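Local coordinates for autoinducer 2-binding protein LsrB (Clostridium saccharobutylicum DSM 13864, PDB 6DSP) that binds the quorum-sensing signal autoinducer-2 as a solute-binding receptor of the LsrB family, at residues Val24-Lys29 and Phe52-Glu57; Ala81-Ser86 and Thr107-Asp112; Gly91-Leu96 and Asp112-Val117; Gly280-Tyr285 and Ile299-Val304; Asn312-Pro317 and Ser326-Leu331. All blocks are in the same frame, centred on the assembly; numbering follows the deposited sequence.

Contact 1: Val24-Lys29 and Phe52-Glu57. With PAV ((2R,4S)-2-methyl-2,3,3,4-tetrahydroxytetrahydrofuran), chain C.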
# COMPACT_ATOMS: atom_id res chain seq x y z
N VAL A 24 -0.84 20.81 -5.88
CA VAL A 24 -1.44 19.51 -5.61
C VAL A 24 -1.33 19.23 -4.12
O VAL A 24 -0.23 19.29 -3.55
CB VAL A 24 -0.74 18.39 -6.39
CG1 VAL A 24 -1.39 17.05 -6.08
CG2 VAL A 24 -0.75 18.68 -7.89
N THR A 25 -2.46 18.91 -3.47
CA THR A 25 -2.46 18.50 -2.07
C THR A 25 -2.30 16.98 -2.04
O THR A 25 -3.12 16.25 -2.63
CB THR A 25 -3.75 18.92 -1.36
OG1 THR A 25 -3.93 20.34 -1.50
CG2 THR A 25 -3.70 18.55 0.11
N PHE A 26 -1.21 16.52 -1.44
CA PHE A 26 -0.85 15.10 -1.43
C PHE A 26 -1.21 14.57 -0.05
O PHE A 26 -0.63 15.00 0.96
CB PHE A 26 0.65 14.98 -1.72
CG PHE A 26 1.17 13.55 -1.81
CD1 PHE A 26 0.53 12.61 -2.62
CD2 PHE A 26 2.34 13.18 -1.18
CE1 PHE A 26 1.09 11.33 -2.78
CE2 PHE A 26 2.87 11.90 -1.33
CZ PHE A 26 2.22 10.97 -2.11
N ILE A 27 -2.17 13.65 -0.00
CA ILE A 27 -2.76 13.20 1.26
C ILE A 27 -2.42 11.73 1.48
O ILE A 27 -2.80 10.87 0.67
CB ILE A 27 -4.28 13.41 1.29
CG1 ILE A 27 -4.63 14.88 0.99
CG2 ILE A 27 -4.83 12.94 2.65
CD1 ILE A 27 -6.12 15.16 0.88
N PRO A 28 -1.72 11.40 2.57
CA PRO A 28 -1.39 10.01 2.88
C PRO A 28 -2.49 9.40 3.75
O PRO A 28 -3.38 10.09 4.23
CB PRO A 28 -0.13 10.18 3.74
CG PRO A 28 -0.42 11.45 4.54
CD PRO A 28 -1.12 12.34 3.55
N LYS A 29 -2.40 8.08 3.94
CA LYS A 29 -3.31 7.46 4.91
C LYS A 29 -3.07 8.00 6.31
O LYS A 29 -4.02 8.12 7.10
CB LYS A 29 -3.16 5.94 4.91
CG LYS A 29 -3.71 5.25 3.71
CD LYS A 29 -3.59 3.72 3.86
CE LYS A 29 -4.06 2.94 2.65
NZ LYS A 29 -3.75 1.50 2.86
N PHE A 52 5.91 22.60 -10.00
CA PHE A 52 4.65 22.85 -9.31
C PHE A 52 4.83 22.47 -7.85
O PHE A 52 5.80 21.82 -7.47
CB PHE A 52 3.47 22.12 -9.98
CG PHE A 52 3.54 20.62 -9.90
CD1 PHE A 52 4.12 19.88 -10.93
CD2 PHE A 52 2.98 19.94 -8.82
CE1 PHE A 52 4.17 18.48 -10.86
CE2 PHE A 52 3.00 18.54 -8.75
CZ PHE A 52 3.60 17.80 -9.78
N LYS A 53 3.88 22.89 -7.03
CA LYS A 53 3.93 22.68 -5.60
C LYS A 53 3.13 21.45 -5.19
O LYS A 53 2.00 21.25 -5.64
CB LYS A 53 3.34 23.89 -4.87
CG LYS A 53 3.43 23.79 -3.37
CD LYS A 53 4.89 23.72 -2.96
CE LYS A 53 5.07 23.43 -1.47
NZ LYS A 53 6.51 23.55 -1.12
N VAL A 54 3.70 20.66 -4.30
CA VAL A 54 2.99 19.58 -3.63
C VAL A 54 2.90 19.94 -2.15
O VAL A 54 3.93 20.08 -1.48
CB VAL A 54 3.71 18.24 -3.81
CG1 VAL A 54 3.05 17.17 -2.92
CG2 VAL A 54 3.66 17.84 -5.28
N ASP A 55 1.67 20.13 -1.67
CA ASP A 55 1.40 20.41 -0.27
C ASP A 55 1.03 19.10 0.43
O ASP A 55 -0.07 18.59 0.25
CB ASP A 55 0.29 21.45 -0.16
CG ASP A 55 -0.07 21.79 1.29
OD1 ASP A 55 0.66 21.40 2.21
OD2 ASP A 55 -1.09 22.47 1.47
N TYR A 56 1.96 18.57 1.22
CA TYR A 56 1.73 17.32 1.93
C TYR A 56 0.88 17.60 3.17
O TYR A 56 1.29 18.37 4.05
CB TYR A 56 3.09 16.75 2.33
CG TYR A 56 3.09 15.44 3.08
CD1 TYR A 56 2.44 14.32 2.57
CD2 TYR A 56 3.83 15.29 4.25
CE1 TYR A 56 2.52 13.09 3.22
CE2 TYR A 56 3.92 14.10 4.90
CZ TYR A 56 3.26 12.98 4.39
OH TYR A 56 3.32 11.77 5.06
N GLU A 57 -0.30 16.99 3.25
CA GLU A 57 -1.23 17.26 4.33
C GLU A 57 -1.89 15.96 4.77
O GLU A 57 -2.47 15.26 3.94
CB GLU A 57 -2.32 18.25 3.88
CG GLU A 57 -1.76 19.63 3.54
CD GLU A 57 -1.14 20.38 4.72
OE1 GLU A 57 -1.46 20.05 5.87
OE2 GLU A 57 -0.30 21.27 4.49
O2 PAV C . 1.11 -2.06 2.46
C2 PAV C . 1.19 -0.62 2.45
C1 PAV C . 2.63 -0.11 2.19
O5 PAV C . 0.95 -0.23 3.91
C5 PAV C . 0.47 1.05 3.90
C4 PAV C . 0.17 1.43 2.44
O4 PAV C . -1.09 2.08 2.35
C3 PAV C . 0.24 0.07 1.75
O3 PAV C . 0.62 0.22 0.41
O13 PAV C . -1.00 -0.59 1.85
O HOH W 1 -3.51 22.15 0.41

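Contact 2: Ala81-Ser86 and Thr107-Asp112. With PAV ((2R,4S)-2-methyl-2,3,3,4-tetrahydroxytetrahydrofuran), chain C.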
# COMPACT_ATOMS: atom_id res chain seq x y z
N ALA A 81 -5.71 20.57 -6.96
CA ALA A 81 -5.82 19.13 -7.16
C ALA A 81 -5.53 18.45 -5.85
O ALA A 81 -4.83 19.00 -4.99
CB ALA A 81 -4.84 18.65 -8.24
N ILE A 82 -6.01 17.21 -5.73
CA ILE A 82 -5.76 16.33 -4.60
C ILE A 82 -5.26 15.01 -5.17
O ILE A 82 -5.80 14.52 -6.17
CB ILE A 82 -7.04 16.10 -3.79
CG1 ILE A 82 -7.42 17.38 -3.02
CG2 ILE A 82 -6.92 14.90 -2.87
CD1 ILE A 82 -8.83 17.35 -2.44
N CYS A 83 -4.26 14.44 -4.53
CA CYS A 83 -3.85 13.06 -4.79
C CYS A 83 -3.85 12.35 -3.45
O CYS A 83 -2.99 12.62 -2.60
CB CYS A 83 -2.49 13.00 -5.48
SG CYS A 83 -2.07 11.27 -5.89
N LEU A 84 -4.81 11.45 -3.27
CA LEU A 84 -5.17 10.85 -1.98
C LEU A 84 -4.93 9.35 -1.96
O LEU A 84 -5.30 8.64 -2.91
CB LEU A 84 -6.69 11.06 -1.73
CG LEU A 84 -7.36 10.30 -0.58
CD1 LEU A 84 -6.89 10.84 0.75
CD2 LEU A 84 -8.86 10.39 -0.70
N SER A 85 -4.39 8.85 -0.85
CA SER A 85 -4.44 7.42 -0.52
C SER A 85 -5.45 7.25 0.60
O SER A 85 -5.29 7.82 1.69
CB SER A 85 -3.08 6.90 -0.08
OG SER A 85 -3.25 5.53 0.29
N SER A 86 -6.51 6.51 0.31
CA SER A 86 -7.69 6.46 1.17
C SER A 86 -7.61 5.34 2.22
O SER A 86 -7.28 4.20 1.88
CB SER A 86 -8.90 6.25 0.26
OG SER A 86 -10.05 5.94 0.98
N THR A 107 -7.36 12.85 -7.82
CA THR A 107 -6.67 11.62 -8.20
C THR A 107 -6.39 10.82 -6.94
O THR A 107 -6.43 11.34 -5.81
CB THR A 107 -5.32 11.88 -8.93
OG1 THR A 107 -4.41 12.56 -8.05
CG2 THR A 107 -5.51 12.67 -10.24
N THR A 108 -6.02 9.54 -7.12
CA THR A 108 -5.65 8.70 -5.99
C THR A 108 -4.30 8.03 -6.24
O THR A 108 -3.82 7.96 -7.37
CB THR A 108 -6.72 7.65 -5.69
OG1 THR A 108 -7.07 7.02 -6.93
CG2 THR A 108 -7.97 8.30 -5.08
N TRP A 109 -3.72 7.51 -5.17
CA TRP A 109 -2.54 6.67 -5.26
C TRP A 109 -2.61 5.70 -4.11
O TRP A 109 -3.24 6.00 -3.08
CB TRP A 109 -1.26 7.55 -5.19
CG TRP A 109 -1.00 8.13 -3.82
CD1 TRP A 109 -1.76 9.08 -3.16
CD2 TRP A 109 0.03 7.74 -2.91
NE1 TRP A 109 -1.23 9.30 -1.88
CE2 TRP A 109 -0.15 8.47 -1.70
CE3 TRP A 109 1.08 6.82 -2.99
CZ2 TRP A 109 0.70 8.32 -0.60
CZ3 TRP A 109 1.93 6.68 -1.88
CH2 TRP A 109 1.74 7.44 -0.71
N ASP A 110 -1.94 4.54 -4.26
CA ASP A 110 -1.75 3.58 -3.17
C ASP A 110 -3.03 2.81 -2.83
O ASP A 110 -3.12 1.61 -3.11
CB ASP A 110 -1.10 4.26 -1.95
CG ASP A 110 -0.90 3.33 -0.79
OD1 ASP A 110 -0.38 2.21 -1.02
OD2 ASP A 110 -1.20 3.74 0.37
N SER A 111 -4.04 3.48 -2.27
CA SER A 111 -5.32 2.84 -1.97
C SER A 111 -6.45 3.67 -2.56
O SER A 111 -6.63 4.85 -2.20
CB SER A 111 -5.51 2.67 -0.46
OG SER A 111 -6.70 1.91 -0.29
N ASP A 112 -7.21 3.05 -3.45
CA ASP A 112 -8.15 3.74 -4.31
C ASP A 112 -9.47 4.04 -3.58
O ASP A 112 -9.70 3.62 -2.44
CB ASP A 112 -8.44 2.86 -5.53
CG ASP A 112 -8.77 3.65 -6.80
OD1 ASP A 112 -8.93 4.90 -6.78
OD2 ASP A 112 -8.87 2.99 -7.84
O2 PAV C . 1.11 -2.06 2.46
C2 PAV C . 1.19 -0.62 2.45
C1 PAV C . 2.63 -0.11 2.19
O5 PAV C . 0.95 -0.23 3.91
C5 PAV C . 0.47 1.05 3.90
C4 PAV C . 0.17 1.43 2.44
O4 PAV C . -1.09 2.08 2.35
C3 PAV C . 0.24 0.07 1.75
O3 PAV C . 0.62 0.22 0.41
O13 PAV C . -1.00 -0.59 1.85
O HOH W 2 -9.37 2.76 0.29

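Contact 3: Gly91-Leu96 and Asp112-Val117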
# COMPACT_ATOMS: atom_id res chain seq x y z
N GLY A 91 -15.94 6.42 3.22
CA GLY A 91 -15.90 7.56 4.12
C GLY A 91 -15.35 8.83 3.53
O GLY A 91 -15.46 9.88 4.17
N VAL A 92 -14.79 8.79 2.32
CA VAL A 92 -14.35 10.03 1.69
C VAL A 92 -15.11 10.33 0.41
O VAL A 92 -14.82 11.35 -0.24
CB VAL A 92 -12.84 10.05 1.42
CG1 VAL A 92 -12.08 10.11 2.73
CG2 VAL A 92 -12.43 8.87 0.53
N LYS A 93 -16.08 9.50 0.03
CA LYS A 93 -16.78 9.69 -1.24
C LYS A 93 -17.42 11.08 -1.31
O LYS A 93 -17.25 11.81 -2.30
CB LYS A 93 -17.80 8.58 -1.47
CG LYS A 93 -18.43 8.59 -2.85
CD LYS A 93 -19.40 7.45 -3.02
CE LYS A 93 -19.87 7.40 -4.46
NZ LYS A 93 -20.91 6.37 -4.70
N ASP A 94 -18.21 11.46 -0.29
CA ASP A 94 -18.91 12.74 -0.33
C ASP A 94 -17.94 13.92 -0.37
O ASP A 94 -18.14 14.88 -1.12
CB ASP A 94 -19.84 12.90 0.87
CG ASP A 94 -21.01 11.94 0.85
OD1 ASP A 94 -21.27 11.24 -0.14
OD2 ASP A 94 -21.69 11.88 1.88
N ALA A 95 -16.85 13.85 0.41
CA ALA A 95 -15.91 14.96 0.40
C ALA A 95 -15.24 15.09 -0.97
O ALA A 95 -14.94 16.21 -1.41
CB ALA A 95 -14.85 14.72 1.47
N LEU A 96 -14.98 13.96 -1.65
CA LEU A 96 -14.34 14.04 -2.97
C LEU A 96 -15.31 14.51 -4.02
O LEU A 96 -14.90 15.21 -4.96
CB LEU A 96 -13.75 12.67 -3.34
CG LEU A 96 -12.53 12.27 -2.47
CD1 LEU A 96 -12.05 10.87 -2.86
CD2 LEU A 96 -11.37 13.26 -2.57
N ASP A 112 -7.21 3.05 -3.45
CA ASP A 112 -8.15 3.74 -4.31
C ASP A 112 -9.47 4.04 -3.58
O ASP A 112 -9.70 3.62 -2.44
CB ASP A 112 -8.44 2.86 -5.53
CG ASP A 112 -8.77 3.65 -6.80
OD1 ASP A 112 -8.93 4.90 -6.78
OD2 ASP A 112 -8.87 2.99 -7.84
N VAL A 113 -10.30 4.84 -4.26
CA VAL A 113 -11.67 5.10 -3.83
C VAL A 113 -12.63 4.62 -4.92
O VAL A 113 -12.19 4.05 -5.93
CB VAL A 113 -11.89 6.60 -3.51
CG1 VAL A 113 -10.93 7.03 -2.45
CG2 VAL A 113 -11.70 7.43 -4.79
N ASP A 114 -13.93 4.90 -4.79
CA ASP A 114 -14.87 4.57 -5.85
C ASP A 114 -14.39 5.26 -7.12
O ASP A 114 -14.18 6.48 -7.10
CB ASP A 114 -16.25 5.09 -5.45
CG ASP A 114 -17.36 4.75 -6.43
OD1 ASP A 114 -17.07 4.57 -7.61
OD2 ASP A 114 -18.52 4.71 -5.98
N PRO A 115 -14.18 4.54 -8.23
CA PRO A 115 -13.60 5.19 -9.42
C PRO A 115 -14.49 6.27 -10.02
O PRO A 115 -14.03 7.02 -10.89
CB PRO A 115 -13.39 4.01 -10.39
CG PRO A 115 -13.21 2.82 -9.44
CD PRO A 115 -14.26 3.07 -8.39
N SER A 116 -15.76 6.36 -9.61
CA SER A 116 -16.64 7.42 -10.09
C SER A 116 -16.33 8.77 -9.46
O SER A 116 -16.84 9.80 -9.94
CB SER A 116 -18.11 7.04 -9.83
OG SER A 116 -18.38 7.09 -8.43
N VAL A 117 -15.47 8.82 -8.43
CA VAL A 117 -15.17 10.08 -7.77
C VAL A 117 -13.69 10.44 -7.83
O VAL A 117 -13.24 11.34 -7.12
CB VAL A 117 -15.73 10.17 -6.34
CG1 VAL A 117 -17.23 9.88 -6.35
CG2 VAL A 117 -15.01 9.24 -5.38
O HOH W 3 -14.71 13.58 -7.25

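Contact 4: Gly280-Tyr285 and Ile299-Val304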
# COMPACT_ATOMS: atom_id res chain seq x y z
N GLY A 280 1.60 10.07 -8.91
CA GLY A 280 0.25 10.47 -8.56
C GLY A 280 0.08 11.97 -8.60
O GLY A 280 -0.89 12.49 -9.15
N CYS A 281 1.05 12.68 -8.03
CA CYS A 281 0.99 14.14 -8.05
C CYS A 281 1.15 14.69 -9.46
O CYS A 281 0.49 15.67 -9.82
CB CYS A 281 2.05 14.72 -7.13
SG CYS A 281 1.71 14.42 -5.39
N TYR A 282 1.99 14.06 -10.29
CA TYR A 282 2.12 14.50 -11.67
C TYR A 282 0.80 14.35 -12.43
O TYR A 282 0.40 15.25 -13.19
CB TYR A 282 3.22 13.73 -12.42
CG TYR A 282 3.44 14.35 -13.78
CD1 TYR A 282 4.32 15.41 -13.94
CD2 TYR A 282 2.71 13.92 -14.89
CE1 TYR A 282 4.49 16.03 -15.17
CE2 TYR A 282 2.89 14.53 -16.15
CZ TYR A 282 3.78 15.59 -16.27
OH TYR A 282 4.00 16.22 -17.48
N MET A 283 0.12 13.21 -12.27
CA MET A 283 -1.16 13.03 -12.97
C MET A 283 -2.16 14.08 -12.55
O MET A 283 -2.90 14.62 -13.39
CB MET A 283 -1.70 11.62 -12.73
CG MET A 283 -0.81 10.50 -13.34
SD MET A 283 -0.43 10.72 -15.12
CE MET A 283 -2.10 10.68 -15.80
N ALA A 284 -2.24 14.37 -11.24
CA ALA A 284 -3.13 15.43 -10.76
C ALA A 284 -2.78 16.78 -11.38
O ALA A 284 -3.66 17.50 -11.85
CB ALA A 284 -3.06 15.49 -9.25
N TYR A 285 -1.49 17.13 -11.41
CA TYR A 285 -1.02 18.38 -11.99
C TYR A 285 -1.32 18.44 -13.48
O TYR A 285 -1.75 19.47 -14.01
CB TYR A 285 0.48 18.51 -11.75
CG TYR A 285 1.20 19.41 -12.70
CD1 TYR A 285 1.19 20.79 -12.53
CD2 TYR A 285 1.96 18.88 -13.74
CE1 TYR A 285 1.88 21.63 -13.41
CE2 TYR A 285 2.65 19.71 -14.62
CZ TYR A 285 2.60 21.08 -14.45
OH TYR A 285 3.30 21.89 -15.32
N ILE A 299 1.23 8.81 -21.70
CA ILE A 299 1.65 10.12 -21.25
C ILE A 299 3.11 10.05 -20.82
O ILE A 299 3.48 9.18 -20.03
CB ILE A 299 0.76 10.61 -20.10
CG1 ILE A 299 -0.67 10.77 -20.61
CG2 ILE A 299 1.29 11.92 -19.51
CD1 ILE A 299 -1.70 10.65 -19.55
N GLU A 300 3.93 10.95 -21.36
CA GLU A 300 5.34 11.02 -21.02
C GLU A 300 5.50 11.88 -19.77
O GLU A 300 5.30 13.09 -19.82
CB GLU A 300 6.14 11.61 -22.18
CG GLU A 300 7.56 11.98 -21.83
CD GLU A 300 8.37 10.80 -21.33
OE1 GLU A 300 9.10 10.96 -20.33
OE2 GLU A 300 8.27 9.71 -21.94
N ILE A 301 5.86 11.25 -18.65
CA ILE A 301 6.13 11.97 -17.41
C ILE A 301 7.62 12.30 -17.38
O ILE A 301 8.44 11.37 -17.26
CB ILE A 301 5.72 11.13 -16.19
CG1 ILE A 301 4.23 10.81 -16.27
CG2 ILE A 301 6.09 11.85 -14.90
CD1 ILE A 301 3.71 10.00 -15.10
N PRO A 302 8.01 13.57 -17.49
CA PRO A 302 9.44 13.90 -17.65
C PRO A 302 10.28 13.29 -16.54
O PRO A 302 9.95 13.39 -15.36
CB PRO A 302 9.46 15.43 -17.58
CG PRO A 302 8.09 15.85 -17.96
CD PRO A 302 7.17 14.77 -17.44
N THR A 303 11.38 12.65 -16.94
CA THR A 303 12.37 11.99 -16.07
C THR A 303 11.88 10.71 -15.40
O THR A 303 12.64 10.10 -14.64
CB THR A 303 13.03 12.93 -15.04
OG1 THR A 303 12.15 13.13 -13.92
CG2 THR A 303 13.37 14.27 -15.67
N VAL A 304 10.64 10.30 -15.64
CA VAL A 304 10.11 9.05 -15.12
C VAL A 304 9.90 8.03 -16.23
O VAL A 304 10.40 6.91 -16.15
CB VAL A 304 8.80 9.29 -14.33
CG1 VAL A 304 8.19 7.95 -13.95
CG2 VAL A 304 9.09 10.13 -13.11
O HOH W 4 3.58 15.05 -19.92

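Contact 5: Asn312-Pro317 and Ser326-Leu331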
# COMPACT_ATOMS: atom_id res chain seq x y z
N ASN A 312 -10.26 0.78 -15.21
CA ASN A 312 -10.40 0.54 -13.78
C ASN A 312 -10.41 -0.95 -13.44
O ASN A 312 -9.97 -1.35 -12.35
CB ASN A 312 -11.69 1.17 -13.29
CG ASN A 312 -11.59 2.68 -13.25
OD1 ASN A 312 -10.52 3.23 -12.98
ND2 ASN A 312 -12.69 3.33 -13.54
N SER A 313 -10.89 -1.78 -14.36
CA SER A 313 -10.99 -3.20 -14.07
C SER A 313 -9.63 -3.90 -13.97
O SER A 313 -9.61 -5.06 -13.53
CB SER A 313 -11.88 -3.88 -15.11
OG SER A 313 -11.38 -3.67 -16.41
N VAL A 314 -8.50 -3.25 -14.29
CA VAL A 314 -7.22 -3.88 -13.96
C VAL A 314 -7.04 -4.09 -12.47
O VAL A 314 -6.25 -4.95 -12.05
CB VAL A 314 -6.00 -3.14 -14.58
CG1 VAL A 314 -6.14 -3.00 -16.09
CG2 VAL A 314 -5.71 -1.78 -13.90
N LEU A 315 -7.72 -3.30 -11.63
CA LEU A 315 -7.64 -3.48 -10.19
C LEU A 315 -8.81 -4.26 -9.59
O LEU A 315 -8.78 -4.57 -8.39
CB LEU A 315 -7.52 -2.11 -9.49
CG LEU A 315 -6.28 -1.27 -9.84
CD1 LEU A 315 -6.27 -0.00 -8.99
CD2 LEU A 315 -4.99 -2.03 -9.64
N ASP A 316 -9.84 -4.55 -10.37
CA ASP A 316 -11.04 -5.23 -9.88
C ASP A 316 -11.82 -5.63 -11.11
O ASP A 316 -12.35 -4.76 -11.78
CB ASP A 316 -11.89 -4.27 -9.01
CG ASP A 316 -13.15 -4.95 -8.46
OD1 ASP A 316 -13.50 -6.06 -8.93
OD2 ASP A 316 -13.78 -4.39 -7.54
N PRO A 317 -11.92 -6.92 -11.44
CA PRO A 317 -12.59 -7.30 -12.68
C PRO A 317 -14.06 -6.90 -12.70
O PRO A 317 -14.63 -6.85 -13.79
CB PRO A 317 -12.43 -8.82 -12.71
CG PRO A 317 -11.51 -9.17 -11.66
CD PRO A 317 -11.35 -8.06 -10.70
N SER A 326 -11.85 7.77 -16.45
CA SER A 326 -11.51 7.24 -15.14
C SER A 326 -10.64 6.01 -15.37
O SER A 326 -11.07 5.09 -16.07
CB SER A 326 -12.80 6.87 -14.40
OG SER A 326 -12.49 6.23 -13.17
N GLY A 327 -9.43 5.99 -14.82
CA GLY A 327 -8.54 4.88 -15.11
C GLY A 327 -7.38 4.78 -14.14
O GLY A 327 -7.30 5.52 -13.15
N VAL A 328 -6.46 3.87 -14.45
CA VAL A 328 -5.40 3.45 -13.53
C VAL A 328 -4.06 3.47 -14.25
O VAL A 328 -3.94 2.98 -15.38
CB VAL A 328 -5.71 2.02 -13.03
CG1 VAL A 328 -4.54 1.45 -12.20
CG2 VAL A 328 -7.02 1.96 -12.27
N VAL A 329 -3.03 3.96 -13.56
CA VAL A 329 -1.64 3.81 -14.00
C VAL A 329 -0.98 2.84 -13.04
O VAL A 329 -1.09 3.01 -11.82
CB VAL A 329 -0.92 5.17 -14.00
CG1 VAL A 329 0.57 4.99 -14.20
CG2 VAL A 329 -1.52 6.09 -15.06
N LEU A 330 -0.32 1.81 -13.58
CA LEU A 330 0.34 0.78 -12.78
C LEU A 330 1.85 1.00 -12.75
O LEU A 330 2.48 1.22 -13.79
CB LEU A 330 0.07 -0.60 -13.41
CG LEU A 330 -1.38 -1.09 -13.23
CD1 LEU A 330 -1.72 -2.25 -14.17
CD2 LEU A 330 -1.66 -1.45 -11.77
N LEU A 331 2.46 0.85 -11.57
CA LEU A 331 3.91 0.82 -11.51
C LEU A 331 4.43 -0.40 -12.27
O LEU A 331 3.85 -1.50 -12.18
CB LEU A 331 4.37 0.69 -10.07
CG LEU A 331 4.13 1.90 -9.17
CD1 LEU A 331 4.83 1.64 -7.85
CD2 LEU A 331 4.61 3.20 -9.82
O HOH W 5 -11.96 2.60 -16.68

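Contact 1: Val24-Lys29 and Phe52-Glu57
V24 and D55 are joined by a backbone hydrogen bond from D55 N to V24 O, 2.8 Å long. Three more follow the parallel register: V24 N to K53 O, F26 N to D55 O and E57 N to F26 O, the last at 3.1 Å. A water links T25 OG1 to D55 OD2 on the face that carries T25 and D55; T25 OG1 is also hydrogen-bonded to T79. On the other face F26 CB meets V54 CG1 at 3.5 Å. Y56 CD1 lies 3.9 Å from F26 CD2. Y56 and P28 cross at about a right angle, Y56 CE1 3.6 Å from P28 CG. Y56 OH is hydrogen-bonded to E37. Past the strand end, K29 is extended and its NZ donates a hydrogen bond to PAV O4 at 2.8 Å; NZ also forms a salt bridge with D167. This is a beta-alpha-beta crossover, built from strand 23-27, helix 34-50 and strand 53-56. The loop after its first strand carries a ligand-binding lysine into the pocket of a periplasmic binding protein.

Contact 2: Ala81-Ser86 and Thr107-Asp112
S85 and D110 make the tight polar end of this contact. S85 OG donates to D110 OD2 at 2.7 Å, meeting it on the anti side and 25° out of the carboxylate plane. The same D110 OD2 accepts from PAV O4 at 2.6 Å, while D110 OD1 accepts from PAV O3, also at 2.6 Å. One carboxylate thus grips two ligand hydroxyls, and S85 and Q124, which bonds D110 OD1, help to fix its position. S85 CB sits over one face of the W109 five-membered ring, 3.8 Å from its centroid, in a CH-pi contact. In W109, chi1 of 72° puts CG between the backbone N and the carbonyl carbon, and chi2 of -67° sets the turn of the ring. C83 SG approaches the ring obliquely, 3.5 Å from W109 CD1. In the strands, I82 O accepts from both N and OG1 of T107, L84 N donates to T107 O, and W109 N donates to L84 O. The looser part is at S86, S111 and D112. There S86 N still bonds S111 O, but a water joins S86 O, S111 OG and D112 O, and S111 OG also bonds D167 N. The pair belongs to the beta-alpha-beta unit of strand 81-84, helix 89-101 and strand 105-109. Strand 23-27 lies on the other side of strand 81-84, helix 273-288 packs on A81, T107 and W109, and F35 and F36 of helix 34-50 touch D110.

Contact 3: Gly91-Leu96 and Asp112-Val117
V113 pushes its two methyls against the helix, into the gap between V92 and L96. V113 CG1 touches both walls of this gap: V92 CG2 at 3.8 Å, the side chains crossing at about a right angle, and L96 CD1. V113 CG2 faces L96 CD1 tip to tip at 4.0 Å. V117 is the second bump and fits between K93 and L96. Its CG1 rests against the stem of K93, 3.9 Å from K93 CG, and its CG2 turns to L96 CB. K93 starts with CG anti to its backbone N (chi1 -172°) and then runs extended across V117. Its NZ reaches D114 OD2 at 3.2 Å in a salt bridge whose hydrogen bond is weak. D114 OD1 accepts from S116 N at 3.0 Å, an Asx turn within the loop, which also anchors one oxygen of the carboxylate. Beside V117, a water donates to both L96 O and V117 O. The contact docks the loop between strands 105-109 and 120-123 onto helix 89-101. V92 and L96 also touch helix 64-76, while L96 and V113 reach strand 105-109.

Contact 4: Gly280-Tyr285 and Ile299-Val304
I299 meets M283 tip to tip, with I299 CD1 3.8 Å from M283 CE. The M283 chain is bent at both chi2 (-53°) and chi3 (-60°), which carries its end methyl towards the strand. E300 starts its side chain away from the helix, and its carboxylate bonds T306. Its backbone still takes part, since a water donates to E300 O at 2.6 Å and lies 2.7 Å from Y282 OH. This water is the polar link between the two segments, for no direct hydrogen bond joins them. I301 makes the main packing. Its CG2 stands over one face of the Y282 ring, 4.0 Å from the centroid and 18° off the normal, a CH-pi contact. I301 CG1 lies 3.7 Å from Y282 CD2, and the two side chains run alongside one another with opposite headings. I301 CD1 also approaches M283 SD, at 4.2 Å. P302 follows, its side chain at about a right angle to the tyrosine; P302 CD is 3.5 Å from Y282 OH. Helix 273-288 is thereby held against strand 298-301, an outermost strand of the mixed sheet. Its neighbour there is strand 305-311. W50 of helix 34-50 meets Y282 edge-to-face and also touches I301, while C281 and A284 of helix 273-288 pack on strand 23-27.

Contact 5: Asn312-Pro317 and Ser326-Leu331
N312 holds S326 by a direct side-chain bond, with N312 ND2 donating to S326 OG at 2.9 Å. The bond is nearly straight, 166° at the hydrogen, and the serine oxygen lies in the amide plane. S326 OG is placed to accept it by standing anti to its own backbone N (chi1 174°). N312 OD1 lies 3.3 Å from G327 CA. A water makes a second polar link, accepting from N312 N and donating to S326 O at 2.7 Å. Next to this polar end is a cluster of methyls. V314 CG2 lies 3.8 Å from V328 CG1 and 4.0 Å from L330 CD1. L315 CD1 packs against both methyls of V328, with CG2 at 3.9 Å, and the two side chains cross obliquely. L315 CD2 meets L330 CD2 at 4.0 Å. The contact joins a 3-10 turn after strand 305-311 to strand 327-330, which lies between strands 120-123 and 305-311 in the mixed sheet. Backbone bonds tie G327 and V329 to M121 on one side of that strand and V328 to M310 on the other. The polar end is positioned from further out: R118 NH2 bonds N312 OD1, and P115 O bonds S326 OG. L315 also touches M121 and S123.

Contacts 1 and 2 are buried parallel strand pairs in one sheet. Strands 23-27 and 81-84 are neighbours there, and both contacts reach the bound ligand, one through a lysine and the other through an aspartate. Contact 3 shares D112 with contact 2 but is only partly buried; it mixes methyl packing with a salt bridge on its more exposed side. Contact 4 is buried at an outermost strand of that sheet and mostly apolar, with one bridging water. Its helix lies against both contacts 1 and 2; F52 of contact 1 stacks on Y285. Contact 5, partly buried, belongs to the same sheet and combines an amide-serine bond with methyl packing. It touches contact 3 through the loop at P115.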